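Long-range contact in twitching motility protein PilT (Aquifex aeolicus, PDB 2EYU), which probably serves as the ATP-driven motor that retracts type IV pili in twitching motility, the part here being its C-terminal domain: residues T218-L223 / A240-K245. The protein carries 1 engineered substitution. Sequence-based numbering, arbitrary orientation.
Sequences TMNQTL and ASPDPK
N220, P242 and L223 bury the most surface where the start of helix 219-228 meets the linker between helices 234-240 and 244-251. The N220 amide reaches into the bend formed by S241, P242 and D243. Its modelled orientation is uncertain, with the two ends of the amide probably exchanged. The amide lies against the ring of P242. One end of it faces the hydroxyl of S241 and the other the carbonyl of D243. An alanine in place of N220 would probably open a gap beside S241 and P242 and take away the amide that faces the hydroxyl of S241 and the carbonyl of D243. P242 also packs on M219, with CD of P242 3.6 Å from CG of M219. A chi1 of 171° sets CG of M219 anti to the backbone N, which puts it against that ring carbon. This is packing within the mostly helical C-terminal part of a P-loop NTPase, beside strand 216-217, the outermost strand on that side of the central sheet. M219 and L223 also touch A181 of strand 179-185. L223 lies one turn after M219 and puts CD1 3.6 Å from CA of S241. Its CD2 is a looser neighbour of A240, 4.4 Å from CB. L247 of helix 244-251 meets N220, L223 and S241 alike. The linker has its own bond, from N of D243 to OG of S241 (2.9 Å), which makes an ST turn, though the place of OG is less sure.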
loop_
_atom_site.group_PDB
_atom_site.type_symbol
_atom_site.label_atom_id
_atom_site.label_comp_id
_atom_site.label_asym_id
_atom_site.label_seq_id
_atom_site.Cartn_x
_atom_site.Cartn_y
_atom_site.Cartn_z
ATOM N N THR A 218 -6.894 8.801 -8.145
ATOM C CA THR A 218 -5.515 9.191 -8.438
ATOM C C THR A 218 -5.052 10.193 -7.386
ATOM O O THR A 218 -5.898 10.800 -6.732
ATOM C CB THR A 218 -5.429 9.807 -9.842
ATOM O OG1 THR A 218 -5.909 8.825 -10.781
ATOM C CG2 THR A 218 -4.007 10.138 -10.254
HETATM N N MSE A 219 -3.757 10.379 -7.240
HETATM C CA MSE A 219 -3.178 11.370 -6.326
HETATM C C MSE A 219 -3.583 12.782 -6.715
HETATM O O MSE A 219 -3.997 13.584 -5.871
HETATM C CB MSE A 219 -1.669 11.153 -6.396
HETATM C CG MSE A 219 -0.795 12.185 -5.718
HETATM SE SE MSE A 219 -0.968 12.093 -3.806
HETATM C CE MSE A 219 0.262 10.614 -3.653
ATOM N N ASN A 220 -3.462 13.076 -8.009
ATOM C CA ASN A 220 -3.814 14.362 -8.608
ATOM C C ASN A 220 -5.240 14.746 -8.271
ATOM O O ASN A 220 -5.593 15.904 -8.022
ATOM C CB ASN A 220 -3.622 14.297 -10.119
ATOM C CG ASN A 220 -2.282 14.800 -10.600
ATOM O OD1 ASN A 220 -1.935 14.696 -11.777
ATOM N ND2 ASN A 220 -1.514 15.364 -9.687
ATOM N N GLN A 221 -6.124 13.744 -8.237
ATOM C CA GLN A 221 -7.498 14.067 -7.845
ATOM C C GLN A 221 -7.597 14.450 -6.370
ATOM O O GLN A 221 -8.266 15.412 -5.964
ATOM C CB GLN A 221 -8.412 12.884 -8.133
ATOM C CG GLN A 221 -8.423 12.331 -9.555
ATOM C CD GLN A 221 -9.514 11.263 -9.622
ATOM O OE1 GLN A 221 -9.250 10.070 -9.762
ATOM N NE2 GLN A 221 -10.746 11.744 -9.480
ATOM N N THR A 222 -6.922 13.658 -5.545
ATOM C CA THR A 222 -6.922 13.851 -4.101
ATOM C C THR A 222 -6.329 15.208 -3.719
ATOM O O THR A 222 -6.809 15.876 -2.804
ATOM C CB THR A 222 -6.142 12.743 -3.375
ATOM O OG1 THR A 222 -6.719 11.449 -3.606
ATOM C CG2 THR A 222 -6.227 12.999 -1.874
ATOM N N LEU A 223 -5.277 15.632 -4.409
ATOM C CA LEU A 223 -4.746 16.978 -4.273
ATOM C C LEU A 223 -5.743 18.045 -4.694
ATOM O O LEU A 223 -5.968 19.095 -4.083
ATOM C CB LEU A 223 -3.480 17.114 -5.137
ATOM C CG LEU A 223 -2.320 16.222 -4.715
ATOM C CD1 LEU A 223 -1.261 16.150 -5.807
ATOM C CD2 LEU A 223 -1.752 16.735 -3.403
ATOM N N ALA A 240 3.580 18.524 -5.012
ATOM C CA ALA A 240 3.467 17.131 -4.608
ATOM C C ALA A 240 2.874 16.236 -5.688
ATOM O O ALA A 240 2.949 15.008 -5.642
ATOM C CB ALA A 240 2.606 17.084 -3.347
ATOM N N SER A 241 2.252 16.826 -6.691
ATOM C CA SER A 241 1.682 16.105 -7.823
ATOM C C SER A 241 2.713 15.316 -8.612
ATOM O O SER A 241 3.761 15.821 -9.015
ATOM C CB SER A 241 0.985 17.106 -8.755
ATOM O OG SER A 241 0.730 16.553 -10.027
ATOM N N PRO A 242 2.427 14.039 -8.882
ATOM C CA PRO A 242 3.310 13.224 -9.724
ATOM C C PRO A 242 3.090 13.530 -11.203
ATOM O O PRO A 242 3.629 12.878 -12.087
ATOM C CB PRO A 242 2.861 11.797 -9.425
ATOM C CG PRO A 242 1.437 11.920 -8.998
ATOM C CD PRO A 242 1.249 13.296 -8.420
ATOM N N ASP A 243 2.275 14.543 -11.478
ATOM C CA ASP A 243 2.140 15.074 -12.824
ATOM C C ASP A 243 1.414 16.415 -12.773
ATOM O O ASP A 243 0.212 16.523 -12.906
ATOM C CB ASP A 243 1.414 14.143 -13.792
ATOM C CG ASP A 243 1.977 14.351 -15.193
ATOM O OD1 ASP A 243 3.224 14.385 -15.308
ATOM O OD2 ASP A 243 1.176 14.481 -16.135
ATOM N N PRO A 244 2.197 17.464 -12.568
ATOM C CA PRO A 244 1.627 18.804 -12.393
ATOM C C PRO A 244 0.758 19.207 -13.574
ATOM O O PRO A 244 -0.253 19.892 -13.425
ATOM C CB PRO A 244 2.887 19.656 -12.301
ATOM C CG PRO A 244 3.962 18.850 -12.951
ATOM C CD PRO A 244 3.667 17.441 -12.508
ATOM N N LYS A 245 1.116 18.784 -14.790
ATOM C CA LYS A 245 0.399 19.220 -15.985
ATOM C C LYS A 245 -1.075 18.824 -15.980
ATOM O O LYS A 245 -1.934 19.607 -16.403
ATOM C CB LYS A 245 1.074 18.638 -17.231
ATOM C CG LYS A 245 1.714 19.688 -18.122
ATOM C CD LYS A 245 3.051 20.137 -17.553
ATOM C CE LYS A 245 3.749 21.084 -18.519
ATOM N NZ LYS A 245 4.094 20.395 -19.803
#